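PDB 2G0D: nisin biosynthesis protein NisC from Lactococcus lactis subsp. lactis, which cyclises the dehydrated nisin precursor peptide, using a zinc site to add cysteine thiols to dehydro residues and form thioether rings. Local coordinates for residues G212-Y217 / A398-D403; I284-L289 / S335-L340; G139-L144 / N164-L169; S91-R96 / F392-Q397. One frame throughout, in Å; residues are numbered along the deposited sequence.

Contact 1: G212-Y217 / A398-D403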
loop_
_atom_site.group_PDB
_atom_site.type_symbol
_atom_site.label_atom_id
_atom_site.label_comp_id
_atom_site.label_asym_id
_atom_site.label_seq_id
_atom_site.Cartn_x
_atom_site.Cartn_y
_atom_site.Cartn_z
ATOM N N GLY A 212 -11.695 -1.553 -1.726
ATOM C CA GLY A 212 -12.156 -2.934 -1.567
ATOM C C GLY A 212 -11.313 -3.754 -0.607
ATOM O O GLY A 212 -11.854 -4.379 0.304
ATOM N N CYS A 213 -9.988 -3.739 -0.789
ATOM C CA CYS A 213 -9.076 -4.466 0.100
ATOM C C CYS A 213 -9.234 -4.015 1.534
ATOM O O CYS A 213 -9.301 -4.853 2.440
ATOM C CB CYS A 213 -7.608 -4.295 -0.319
ATOM S SG CYS A 213 -7.175 -5.163 -1.871
ATOM N N ILE A 214 -9.299 -2.697 1.750
ATOM C CA ILE A 214 -9.333 -2.190 3.126
ATOM C C ILE A 214 -10.659 -2.540 3.801
ATOM O O ILE A 214 -10.692 -2.868 4.993
ATOM C CB ILE A 214 -8.915 -0.676 3.267
ATOM C CG1 ILE A 214 -8.298 -0.414 4.648
ATOM C CG2 ILE A 214 -10.093 0.284 3.025
ATOM C CD1 ILE A 214 -7.005 -1.244 4.936
ATOM N N LEU A 215 -11.747 -2.517 3.033
ATOM C CA LEU A 215 -13.047 -2.961 3.574
ATOM C C LEU A 215 -13.132 -4.440 3.914
ATOM O O LEU A 215 -13.797 -4.809 4.895
ATOM C CB LEU A 215 -14.192 -2.600 2.635
ATOM C CG LEU A 215 -14.390 -1.095 2.435
ATOM C CD1 LEU A 215 -15.440 -0.879 1.354
ATOM C CD2 LEU A 215 -14.770 -0.342 3.735
ATOM N N ALA A 216 -12.499 -5.282 3.093
ATOM C CA ALA A 216 -12.414 -6.705 3.372
ATOM C C ALA A 216 -11.584 -6.932 4.641
ATOM O O ALA A 216 -11.988 -7.690 5.530
ATOM C CB ALA A 216 -11.788 -7.449 2.180
ATOM N N TYR A 217 -10.418 -6.277 4.706
ATOM C CA TYR A 217 -9.537 -6.383 5.882
ATOM C C TYR A 217 -10.228 -5.896 7.146
ATOM O O TYR A 217 -10.165 -6.581 8.140
ATOM C CB TYR A 217 -8.206 -5.657 5.669
ATOM C CG TYR A 217 -7.191 -5.789 6.804
ATOM C CD1 TYR A 217 -6.749 -7.043 7.240
ATOM C CD2 TYR A 217 -6.651 -4.652 7.422
ATOM C CE1 TYR A 217 -5.807 -7.165 8.262
ATOM C CE2 TYR A 217 -5.698 -4.775 8.435
ATOM C CZ TYR A 217 -5.281 -6.018 8.835
ATOM O OH TYR A 217 -4.354 -6.127 9.849
ATOM N N ALA A 398 1.820 -1.358 4.815
ATOM C CA ALA A 398 1.852 -0.215 3.905
ATOM C C ALA A 398 1.514 -0.610 2.456
ATOM O O ALA A 398 1.163 0.243 1.639
ATOM C CB ALA A 398 3.222 0.439 3.955
ATOM N N LEU A 399 1.650 -1.901 2.155
ATOM C CA LEU A 399 1.367 -2.466 0.829
ATOM C C LEU A 399 0.061 -3.230 0.797
ATOM O O LEU A 399 -0.255 -3.864 -0.203
ATOM C CB LEU A 399 2.515 -3.396 0.406
ATOM C CG LEU A 399 3.888 -2.764 0.136
ATOM C CD1 LEU A 399 4.927 -3.830 -0.279
ATOM C CD2 LEU A 399 3.788 -1.715 -0.947
ATOM N N LEU A 400 -0.690 -3.178 1.899
ATOM C CA LEU A 400 -1.926 -3.970 2.089
ATOM C C LEU A 400 -1.661 -5.450 1.935
ATOM O O LEU A 400 -2.470 -6.202 1.352
ATOM C CB LEU A 400 -3.071 -3.547 1.132
ATOM C CG LEU A 400 -3.457 -2.066 0.980
ATOM C CD1 LEU A 400 -4.694 -1.933 0.058
ATOM C CD2 LEU A 400 -3.667 -1.328 2.328
ATOM N N LEU A 401 -0.539 -5.884 2.485
ATOM C CA LEU A 401 -0.210 -7.303 2.533
ATOM C C LEU A 401 -0.420 -7.691 3.972
ATOM O O LEU A 401 0.354 -7.300 4.849
ATOM C CB LEU A 401 1.227 -7.546 2.076
ATOM C CG LEU A 401 1.512 -7.029 0.670
ATOM C CD1 LEU A 401 3.014 -7.222 0.258
ATOM C CD2 LEU A 401 0.538 -7.626 -0.404
ATOM N N PHE A 402 -1.512 -8.421 4.211
ATOM C CA PHE A 402 -2.042 -8.627 5.555
ATOM C C PHE A 402 -1.763 -10.067 6.011
ATOM O O PHE A 402 -2.563 -10.980 5.745
ATOM C CB PHE A 402 -3.555 -8.353 5.526
ATOM C CG PHE A 402 -3.931 -6.938 5.105
ATOM C CD1 PHE A 402 -3.356 -5.817 5.741
ATOM C CD2 PHE A 402 -4.919 -6.727 4.133
ATOM C CE1 PHE A 402 -3.714 -4.498 5.380
ATOM C CE2 PHE A 402 -5.290 -5.426 3.751
ATOM C CZ PHE A 402 -4.710 -4.296 4.409
ATOM N N ASP A 403 -0.613 -10.249 6.685
ATOM C CA ASP A 403 -0.137 -11.541 7.174
ATOM C C ASP A 403 -1.070 -12.123 8.210
ATOM O O ASP A 403 -1.095 -13.346 8.389
ATOM C CB ASP A 403 1.257 -11.445 7.814
ATOM C CG ASP A 403 2.379 -11.253 6.794
ATOM O OD1 ASP A 403 2.112 -11.191 5.553
ATOM O OD2 ASP A 403 3.542 -11.128 7.256
#

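Contact 2: I284-L289 / S335-L340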
loop_
_atom_site.group_PDB
_atom_site.type_symbol
_atom_site.label_atom_id
_atom_site.label_comp_id
_atom_site.label_asym_id
_atom_site.label_seq_id
_atom_site.Cartn_x
_atom_site.Cartn_y
_atom_site.Cartn_z
ATOM N N ILE A 284 -4.665 -5.763 -8.158
ATOM C CA ILE A 284 -6.067 -6.179 -8.285
ATOM C C ILE A 284 -6.275 -7.598 -7.724
ATOM O O ILE A 284 -7.316 -7.870 -7.133
ATOM C CB ILE A 284 -6.562 -6.031 -9.759
ATOM C CG1 ILE A 284 -6.706 -4.543 -10.127
ATOM C CG2 ILE A 284 -7.864 -6.820 -10.012
ATOM C CD1 ILE A 284 -6.626 -4.271 -11.619
ATOM N N SER A 285 -5.285 -8.487 -7.864
ATOM C CA SER A 285 -5.420 -9.859 -7.333
ATOM C C SER A 285 -5.622 -9.868 -5.821
ATOM O O SER A 285 -6.230 -10.788 -5.289
ATOM C CB SER A 285 -4.223 -10.743 -7.700
ATOM O OG SER A 285 -3.032 -10.417 -6.968
ATOM N N LEU A 286 -5.096 -8.855 -5.129
ATOM C CA LEU A 286 -5.295 -8.718 -3.671
ATOM C C LEU A 286 -6.777 -8.496 -3.318
ATOM O O LEU A 286 -7.301 -9.088 -2.376
ATOM C CB LEU A 286 -4.401 -7.595 -3.093
ATOM C CG LEU A 286 -2.875 -7.850 -3.131
ATOM C CD1 LEU A 286 -2.048 -6.604 -2.714
ATOM C CD2 LEU A 286 -2.555 -9.009 -2.254
ATOM N N LEU A 287 -7.460 -7.657 -4.085
ATOM C CA LEU A 287 -8.911 -7.488 -3.913
ATOM C C LEU A 287 -9.643 -8.839 -3.948
ATOM O O LEU A 287 -10.477 -9.107 -3.099
ATOM C CB LEU A 287 -9.493 -6.552 -4.994
ATOM C CG LEU A 287 -11.031 -6.444 -5.011
ATOM C CD1 LEU A 287 -11.577 -5.750 -3.737
ATOM C CD2 LEU A 287 -11.506 -5.706 -6.257
ATOM N N TYR A 288 -9.318 -9.689 -4.915
ATOM C CA TYR A 288 -10.060 -10.922 -5.100
ATOM C C TYR A 288 -9.697 -11.904 -3.973
ATOM O O TYR A 288 -10.543 -12.661 -3.475
ATOM C CB TYR A 288 -9.751 -11.520 -6.475
ATOM C CG TYR A 288 -10.535 -10.910 -7.638
ATOM C CD1 TYR A 288 -11.691 -11.542 -8.123
ATOM C CD2 TYR A 288 -10.130 -9.714 -8.254
ATOM C CE1 TYR A 288 -12.437 -11.005 -9.185
ATOM C CE2 TYR A 288 -10.869 -9.171 -9.335
ATOM C CZ TYR A 288 -12.016 -9.837 -9.795
ATOM O OH TYR A 288 -12.765 -9.341 -10.848
ATOM N N LEU A 289 -8.434 -11.864 -3.573
ATOM C CA LEU A 289 -7.924 -12.730 -2.544
ATOM C C LEU A 289 -8.652 -12.378 -1.243
ATOM O O LEU A 289 -9.309 -13.232 -0.641
ATOM C CB LEU A 289 -6.395 -12.517 -2.410
ATOM C CG LEU A 289 -5.738 -13.277 -1.264
ATOM C CD1 LEU A 289 -6.012 -14.790 -1.480
ATOM C CD2 LEU A 289 -4.259 -12.987 -1.142
ATOM N N SER A 335 4.550 -13.753 -2.377
ATOM C CA SER A 335 4.980 -14.295 -1.113
ATOM C C SER A 335 3.804 -14.239 -0.105
ATOM O O SER A 335 3.629 -15.147 0.732
ATOM C CB SER A 335 6.193 -13.516 -0.621
ATOM O OG SER A 335 6.657 -14.053 0.588
ATOM N N LEU A 336 3.008 -13.178 -0.204
ATOM C CA LEU A 336 1.796 -13.079 0.595
ATOM C C LEU A 336 0.746 -14.140 0.231
ATOM O O LEU A 336 0.215 -14.797 1.129
ATOM C CB LEU A 336 1.185 -11.663 0.593
ATOM C CG LEU A 336 -0.127 -11.817 1.360
ATOM C CD1 LEU A 336 0.003 -11.522 2.860
ATOM C CD2 LEU A 336 -1.267 -11.078 0.724
ATOM N N PHE A 337 0.453 -14.317 -1.058
ATOM C CA PHE A 337 -0.374 -15.459 -1.507
ATOM C C PHE A 337 0.061 -16.809 -0.928
ATOM O O PHE A 337 -0.768 -17.578 -0.429
ATOM C CB PHE A 337 -0.385 -15.566 -3.020
ATOM C CG PHE A 337 -1.444 -14.761 -3.681
ATOM C CD1 PHE A 337 -1.372 -13.361 -3.715
ATOM C CD2 PHE A 337 -2.527 -15.401 -4.301
ATOM C CE1 PHE A 337 -2.373 -12.618 -4.347
ATOM C CE2 PHE A 337 -3.517 -14.672 -4.934
ATOM C CZ PHE A 337 -3.442 -13.282 -4.972
ATOM N N LYS A 338 1.364 -17.100 -1.000
ATOM C CA LYS A 338 1.906 -18.371 -0.513
ATOM C C LYS A 338 1.701 -18.527 1.000
ATOM O O LYS A 338 1.282 -19.575 1.465
ATOM C CB LYS A 338 3.393 -18.478 -0.861
ATOM C CG LYS A 338 4.001 -19.822 -0.519
ATOM C CD LYS A 338 5.495 -19.843 -0.728
ATOM C CE LYS A 338 6.057 -21.207 -0.354
ATOM N NZ LYS A 338 5.660 -22.249 -1.346
ATOM N N ARG A 339 2.008 -17.465 1.748
ATOM C CA ARG A 339 1.777 -17.386 3.186
ATOM C C ARG A 339 0.307 -17.664 3.574
ATOM O O ARG A 339 0.063 -18.366 4.546
ATOM C CB ARG A 339 2.186 -15.991 3.700
ATOM C CG ARG A 339 2.289 -15.870 5.237
ATOM C CD ARG A 339 3.439 -14.912 5.652
ATOM N NE ARG A 339 3.259 -13.722 4.888
ATOM C CZ ARG A 339 4.002 -13.333 3.859
ATOM N NH1 ARG A 339 5.098 -13.982 3.473
ATOM N NH2 ARG A 339 3.622 -12.255 3.226
ATOM N N LEU A 340 -0.662 -17.097 2.846
ATOM C CA LEU A 340 -2.075 -17.258 3.252
ATOM C C LEU A 340 -2.719 -18.564 2.737
ATOM O O LEU A 340 -3.533 -19.167 3.429
ATOM C CB LEU A 340 -2.925 -16.043 2.862
ATOM C CG LEU A 340 -2.564 -14.673 3.482
ATOM C CD1 LEU A 340 -3.511 -13.588 3.004
ATOM C CD2 LEU A 340 -2.508 -14.713 5.008
#

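Contact 3: G139-L144 / N164-L169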
loop_
_atom_site.group_PDB
_atom_site.type_symbol
_atom_site.label_atom_id
_atom_site.label_comp_id
_atom_site.label_asym_id
_atom_site.label_seq_id
_atom_site.Cartn_x
_atom_site.Cartn_y
_atom_site.Cartn_z
ATOM N N GLY A 139 -4.627 8.921 1.206
ATOM C CA GLY A 139 -6.000 9.026 1.740
ATOM C C GLY A 139 -6.360 8.066 2.863
ATOM O O GLY A 139 -5.495 7.446 3.476
ATOM N N LEU A 140 -7.654 7.927 3.106
ATOM C CA LEU A 140 -8.179 7.292 4.307
ATOM C C LEU A 140 -7.975 5.782 4.329
ATOM O O LEU A 140 -7.857 5.200 5.413
ATOM C CB LEU A 140 -9.674 7.615 4.470
ATOM C CG LEU A 140 -10.091 9.085 4.743
ATOM C CD1 LEU A 140 -11.583 9.219 5.029
ATOM C CD2 LEU A 140 -9.316 9.679 5.900
ATOM N N SER A 141 -7.968 5.147 3.151
ATOM C CA SER A 141 -7.753 3.682 3.053
ATOM C C SER A 141 -6.387 3.287 3.652
ATOM O O SER A 141 -6.307 2.382 4.496
ATOM C CB SER A 141 -7.813 3.210 1.598
ATOM O OG SER A 141 -9.134 3.242 1.111
ATOM N N GLY A 142 -5.340 3.982 3.215
ATOM C CA GLY A 142 -3.990 3.804 3.750
ATOM C C GLY A 142 -3.904 4.085 5.251
ATOM O O GLY A 142 -3.282 3.336 5.990
ATOM N N ILE A 143 -4.544 5.155 5.699
ATOM C CA ILE A 143 -4.597 5.482 7.139
ATOM C C ILE A 143 -5.272 4.369 7.937
ATOM O O ILE A 143 -4.754 3.963 8.976
ATOM C CB ILE A 143 -5.275 6.849 7.397
ATOM C CG1 ILE A 143 -4.347 7.980 6.941
ATOM C CG2 ILE A 143 -5.653 7.026 8.889
ATOM C CD1 ILE A 143 -4.973 9.419 7.012
ATOM N N LEU A 144 -6.402 3.868 7.435
ATOM C CA LEU A 144 -7.127 2.749 8.058
ATOM C C LEU A 144 -6.263 1.478 8.144
ATOM O O LEU A 144 -6.331 0.725 9.103
ATOM C CB LEU A 144 -8.444 2.515 7.300
ATOM C CG LEU A 144 -9.475 1.493 7.824
ATOM C CD1 LEU A 144 -9.838 1.743 9.301
ATOM C CD2 LEU A 144 -10.698 1.513 6.968
ATOM N N ASN A 164 -17.508 3.722 7.161
ATOM C CA ASN A 164 -18.789 4.232 6.640
ATOM C C ASN A 164 -18.578 5.258 5.535
ATOM O O ASN A 164 -19.277 5.234 4.519
ATOM C CB ASN A 164 -19.646 4.853 7.752
ATOM C CG ASN A 164 -20.354 3.821 8.609
ATOM O OD1 ASN A 164 -20.301 2.620 8.347
ATOM N ND2 ASN A 164 -21.026 4.297 9.661
ATOM N N PHE A 165 -17.598 6.144 5.730
ATOM C CA PHE A 165 -17.248 7.142 4.732
ATOM C C PHE A 165 -16.754 6.533 3.409
ATOM O O PHE A 165 -17.196 6.945 2.326
ATOM C CB PHE A 165 -16.222 8.117 5.298
ATOM C CG PHE A 165 -15.693 9.095 4.291
ATOM C CD1 PHE A 165 -16.323 10.327 4.105
ATOM C CD2 PHE A 165 -14.567 8.789 3.528
ATOM C CE1 PHE A 165 -15.828 11.237 3.170
ATOM C CE2 PHE A 165 -14.072 9.690 2.590
ATOM C CZ PHE A 165 -14.701 10.915 2.419
ATOM N N LEU A 166 -15.836 5.566 3.487
ATOM C CA LEU A 166 -15.410 4.849 2.293
ATOM C C LEU A 166 -16.561 4.115 1.570
ATOM O O LEU A 166 -16.740 4.294 0.361
ATOM C CB LEU A 166 -14.237 3.887 2.597
ATOM C CG LEU A 166 -12.923 4.495 3.128
ATOM C CD1 LEU A 166 -11.890 3.405 3.616
ATOM C CD2 LEU A 166 -12.305 5.467 2.109
ATOM N N SER A 167 -17.311 3.279 2.290
ATOM C CA SER A 167 -18.454 2.532 1.717
ATOM C C SER A 167 -19.426 3.437 0.967
ATOM O O SER A 167 -19.871 3.106 -0.135
ATOM C CB SER A 167 -19.244 1.777 2.805
ATOM O OG SER A 167 -18.392 0.886 3.520
ATOM N N ASN A 168 -19.752 4.573 1.576
ATOM C CA ASN A 168 -20.649 5.545 0.975
ATOM C C ASN A 168 -20.135 6.115 -0.360
ATOM O O ASN A 168 -20.924 6.528 -1.200
ATOM C CB ASN A 168 -20.959 6.667 1.963
ATOM C CG ASN A 168 -21.948 7.665 1.412
ATOM O OD1 ASN A 168 -23.133 7.367 1.253
ATOM N ND2 ASN A 168 -21.466 8.857 1.106
ATOM N N LEU A 169 -18.815 6.111 -0.556
ATOM C CA LEU A 169 -18.238 6.564 -1.816
ATOM C C LEU A 169 -18.461 5.564 -2.953
ATOM O O LEU A 169 -18.189 5.877 -4.110
ATOM C CB LEU A 169 -16.748 6.902 -1.669
ATOM C CG LEU A 169 -16.415 8.126 -0.802
ATOM C CD1 LEU A 169 -14.926 8.283 -0.652
ATOM C CD2 LEU A 169 -17.054 9.439 -1.315
#

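Contact 4: S91-R96 / F392-Q397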
loop_
_atom_site.group_PDB
_atom_site.type_symbol
_atom_site.label_atom_id
_atom_site.label_comp_id
_atom_site.label_asym_id
_atom_site.label_seq_id
_atom_site.Cartn_x
_atom_site.Cartn_y
_atom_site.Cartn_z
ATOM N N SER A 91 6.233 2.958 10.996
ATOM C CA SER A 91 7.665 2.659 10.985
ATOM C C SER A 91 8.247 2.327 12.383
ATOM O O SER A 91 9.295 1.640 12.493
ATOM C CB SER A 91 8.451 3.768 10.284
ATOM O OG SER A 91 8.581 4.947 11.083
ATOM N N ILE A 92 7.559 2.771 13.452
ATOM C CA ILE A 92 8.028 2.504 14.825
ATOM C C ILE A 92 7.056 1.671 15.672
ATOM O O ILE A 92 7.303 1.400 16.846
ATOM C CB ILE A 92 8.388 3.819 15.588
ATOM C CG1 ILE A 92 7.117 4.640 15.879
ATOM C CG2 ILE A 92 9.417 4.655 14.807
ATOM C CD1 ILE A 92 7.377 5.938 16.651
ATOM N N LEU A 93 5.940 1.277 15.088
ATOM C CA LEU A 93 4.875 0.583 15.840
ATOM C C LEU A 93 5.383 -0.628 16.656
ATOM O O LEU A 93 4.990 -0.797 17.814
ATOM C CB LEU A 93 3.717 0.177 14.905
ATOM C CG LEU A 93 2.530 -0.509 15.588
ATOM C CD1 LEU A 93 1.905 0.378 16.666
ATOM C CD2 LEU A 93 1.496 -0.903 14.577
ATOM N N HIS A 94 6.271 -1.439 16.071
ATOM C CA HIS A 94 6.848 -2.636 16.750
ATOM C C HIS A 94 7.665 -2.324 18.011
ATOM O O HIS A 94 7.951 -3.214 18.808
ATOM C CB HIS A 94 7.749 -3.388 15.793
ATOM C CG HIS A 94 8.920 -2.582 15.346
ATOM N ND1 HIS A 94 8.797 -1.556 14.438
ATOM C CD2 HIS A 94 10.224 -2.629 15.700
ATOM C CE1 HIS A 94 9.981 -1.007 14.243
ATOM N NE2 HIS A 94 10.863 -1.633 15.003
ATOM N N LEU A 95 8.000 -1.055 18.199
ATOM C CA LEU A 95 8.791 -0.617 19.341
ATOM C C LEU A 95 7.934 -0.109 20.514
ATOM O O LEU A 95 8.473 0.212 21.573
ATOM C CB LEU A 95 9.748 0.466 18.895
ATOM C CG LEU A 95 10.892 0.070 17.940
ATOM C CD1 LEU A 95 11.569 1.306 17.344
ATOM C CD2 LEU A 95 11.921 -0.793 18.661
ATOM N N ARG A 96 6.613 -0.054 20.298
ATOM C CA ARG A 96 5.634 0.429 21.272
ATOM C C ARG A 96 5.915 0.024 22.721
ATOM O O ARG A 96 5.972 0.885 23.601
ATOM C CB ARG A 96 4.196 0.042 20.875
ATOM C CG ARG A 96 3.139 0.721 21.778
ATOM C CD ARG A 96 1.692 0.704 21.249
ATOM N NE ARG A 96 0.789 1.277 22.261
ATOM C CZ ARG A 96 0.423 2.560 22.348
ATOM N NH1 ARG A 96 0.838 3.466 21.456
ATOM N NH2 ARG A 96 -0.371 2.950 23.351
ATOM N N PHE A 392 9.989 -8.456 11.949
ATOM C CA PHE A 392 10.109 -7.687 13.167
ATOM C C PHE A 392 9.191 -6.439 13.150
ATOM O O PHE A 392 8.853 -5.915 14.210
ATOM C CB PHE A 392 11.570 -7.275 13.365
ATOM C CG PHE A 392 12.514 -8.442 13.512
ATOM C CD1 PHE A 392 12.561 -9.171 14.705
ATOM C CD2 PHE A 392 13.346 -8.823 12.454
ATOM C CE1 PHE A 392 13.430 -10.264 14.841
ATOM C CE2 PHE A 392 14.219 -9.903 12.574
ATOM C CZ PHE A 392 14.263 -10.632 13.771
ATOM N N THR A 393 8.777 -5.999 11.951
ATOM C CA THR A 393 8.041 -4.742 11.798
ATOM C C THR A 393 6.718 -4.992 11.112
ATOM O O THR A 393 6.472 -6.097 10.627
ATOM C CB THR A 393 8.812 -3.720 10.899
ATOM O OG1 THR A 393 8.824 -4.179 9.539
ATOM C CG2 THR A 393 10.265 -3.517 11.372
ATOM N N TYR A 394 5.897 -3.939 11.002
ATOM C CA TYR A 394 4.653 -4.021 10.236
ATOM C C TYR A 394 4.760 -3.413 8.845
ATOM O O TYR A 394 3.761 -2.925 8.304
ATOM C CB TYR A 394 3.466 -3.406 11.025
ATOM C CG TYR A 394 3.184 -4.102 12.344
ATOM C CD1 TYR A 394 2.269 -5.145 12.424
ATOM C CD2 TYR A 394 3.868 -3.734 13.499
ATOM C CE1 TYR A 394 2.018 -5.811 13.650
ATOM C CE2 TYR A 394 3.656 -4.385 14.720
ATOM C CZ TYR A 394 2.727 -5.417 14.790
ATOM O OH TYR A 394 2.507 -6.020 16.017
ATOM N N TRP A 395 5.948 -3.432 8.253
ATOM C CA TRP A 395 6.158 -2.771 6.944
ATOM C C TRP A 395 5.167 -3.187 5.866
ATOM O O TRP A 395 4.759 -2.361 5.040
ATOM C CB TRP A 395 7.587 -2.970 6.408
ATOM C CG TRP A 395 7.940 -4.373 5.930
ATOM C CD1 TRP A 395 8.276 -5.456 6.722
ATOM C CD2 TRP A 395 8.063 -4.823 4.567
ATOM N NE1 TRP A 395 8.582 -6.532 5.931
ATOM C CE2 TRP A 395 8.460 -6.182 4.612
ATOM C CE3 TRP A 395 7.876 -4.209 3.307
ATOM C CZ2 TRP A 395 8.672 -6.948 3.450
ATOM C CZ3 TRP A 395 8.092 -4.970 2.154
ATOM C CH2 TRP A 395 8.474 -6.331 2.235
ATOM N N ARG A 396 4.795 -4.467 5.862
ATOM C CA ARG A 396 3.860 -5.031 4.858
ATOM C C ARG A 396 2.477 -4.400 4.822
ATOM O O ARG A 396 1.806 -4.418 3.776
ATOM C CB ARG A 396 3.718 -6.558 5.051
ATOM C CG ARG A 396 4.851 -7.344 4.420
ATOM C CD ARG A 396 4.856 -8.847 4.856
ATOM N NE ARG A 396 5.984 -9.556 4.220
ATOM C CZ ARG A 396 6.484 -10.738 4.585
ATOM N NH1 ARG A 396 7.523 -11.220 3.897
ATOM N NH2 ARG A 396 5.979 -11.439 5.624
ATOM N N GLN A 397 2.063 -3.847 5.976
ATOM C CA GLN A 397 0.803 -3.125 6.116
ATOM C C GLN A 397 0.698 -2.004 5.103
ATOM O O GLN A 397 -0.391 -1.713 4.609
ATOM C CB GLN A 397 0.672 -2.535 7.529
ATOM C CG GLN A 397 -0.774 -2.301 8.004
ATOM C CD GLN A 397 -1.531 -3.622 8.326
ATOM O OE1 GLN A 397 -2.749 -3.625 8.627
ATOM N NE2 GLN A 397 -0.821 -4.722 8.263
HETATM O O HOH W 1 6.689 -1.544 12.381
#

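Contact 1: G212-Y217 / A398-D403
Y217 and F402 make the tight part of this contact. Their rings lie face to face with planes only 1° apart and centroids 3.6 Å apart, so the overlap is almost complete. Y217 CB also reaches F402 CE2 at 3.5 Å, which brings the base of the tyrosine side chain into the stack. CG of Y217 is anti to the backbone N (chi1 -176°), on the side of helix 208-221 that faces the loop. The other face of the F402 ring is backed by the chain itself, with L400 C over its centre. The aliphatic end is looser. C213 CB meets L400 CD1 at 3.8 Å, while I214 CD1 is 4.2 Å from L400 CD2 and 3.9 Å from F402 CZ, its side chain crossing that of F402 at about a right angle. No hydrogen bond spans the segments; Y217 OH binds D404 instead. All five touching residues are buried, and the chain comes towards solvent only at D403, which pairs with R339 and R396. A face-to-face aromatic stack thus joins a helix of the alpha toroid to the C-terminal loop. Helix 281-294 packs against C213, and helix 140-147 against I214, L400 and F402.

Contact 2: I284-L289 / S335-L340
F337 reaches across from helix 327-341 to L289, whose CD2 covers one face of the phenyl ring; the two side chains point opposite ways as they pass. L289 CD2 stands over the middle of the ring, 3.8 Å from its centroid and 13° off the normal, a clear CH-pi contact. S285, one helical turn back, approaches the same ring obliquely: OG is 3.5 Å from F337 CE1. That hydroxyl spends its hydrogen bond on P282 O in its own helix, so its meeting with the ring is simply close packing. Beside the ring, L286 and L336 cross obliquely and touch through methyls, CD2 to CD2 at 3.8 Å, and L336 CD2 also comes within 4.0 Å of L289 CD2. L340 CD1 is a more distant neighbour of L289. The segment axes stay 11.8 Å apart at 15°, a wide spacing bridged mainly by the leucine and phenylalanine side chains. Helix 298-314, which lies between the two in sequence, adds L308 against both S285 and F337. Near-parallel helices joined through an intervening helix are characteristic of the alpha toroid formed by lanthionine cyclases.

Contact 3: G139-L144 / N164-L169
L140 overlaps the F165 ring obliquely, its CD1 methyl next to the CD2-CE2 bond: L140 CD1 is 3.4 Å from F165 CD2 and nearly as close to CE2. The two side chains cross at about a right angle. F165 has CG anti to its backbone N (chi1 174°), which sets CG on the side facing helix 140-147. The next residue, L166, carries the larger share of the contact, reaching into the first turn of that helix with both methyls. L166 CD1 lies 3.7 Å from S141 OG and 4.0 Å from L144 CD2, while L166 CD2 touches L140 CB at 4.1 Å. The axes of the two short helical segments are 11.2 Å apart, and their directions differ by 143°, so the helices run roughly antiparallel but well splayed. I214 of helix 208-221 fits against S141, L144 and L166 together, and V117 and I121 of helix 100-122 lie against L140. The one polar group in this set, S141 OG, is buried and hydrogen-bonded to Y134 O, so it packs against L166 without lacking a partner. With no hydrogen bond between the segments, the two helices are held here by hydrocarbon surfaces, and their fit depends on shape rather than on directed polar links.

Contact 4: S91-R96 / F392-Q397
An ST turn at T393 forms the side of the C-terminal loop that meets H94: T393 OG1 accepts from W395 N at 3.2 Å, and the same oxygen is also hydrogen-bonded to E46. The threonine's other branch faces across. T393 CG2 sits over one face of the H94 imidazole, off-centre and nearer the ring's CE1, 4.0 Å from the centroid and 16° off the normal, a CH-pi contact between two side chains that lie side by side and point the same way. H94 holds CG between its backbone N and carbonyl carbon (chi1 63°). F392 O comes as near as 3.2 Å to H94 CB. A single water joins the segments by polar bonds: it lies 2.9 Å from H94 ND1 and accepts from Y394 N at 2.9 Å. On the outer part, the exposed Y394 takes L93 on one ring face, with L93 CD2 standing 26° off the normal and 3.8 Å from Y394 CD2; the edge of the same ring is turned to H94 N. Helix 37-45 lies against both sides, touching H94 and T393 through A45. The contact joins the end of helix 85-92 to a loop nearly three hundred residues later, consistent with the closed ring of an alpha toroid, where early and late parts of the chain meet.

Contacts 1, 2 and 3 are buried, whereas contact 4 lies at the surface, where a water bridges the two segments. Contact 1 is the hub, touching the other three: helix 208-221 packs against both segments of contact 3 through I214 and meets helix 281-294 of contact 2 through C213. The C-terminal chain supplies one side of contacts 4 and 1 in succession. From D403, a salt bridge to R339 ties it to contact 2, and one to R396 ties contacts 1 and 4. Contacts 2 and 3 do not touch, and both are helix-to-helix, one near-parallel, the other nearer antiparallel; both set a phenylalanine against leucines, whereas contact 1 stacks two rings.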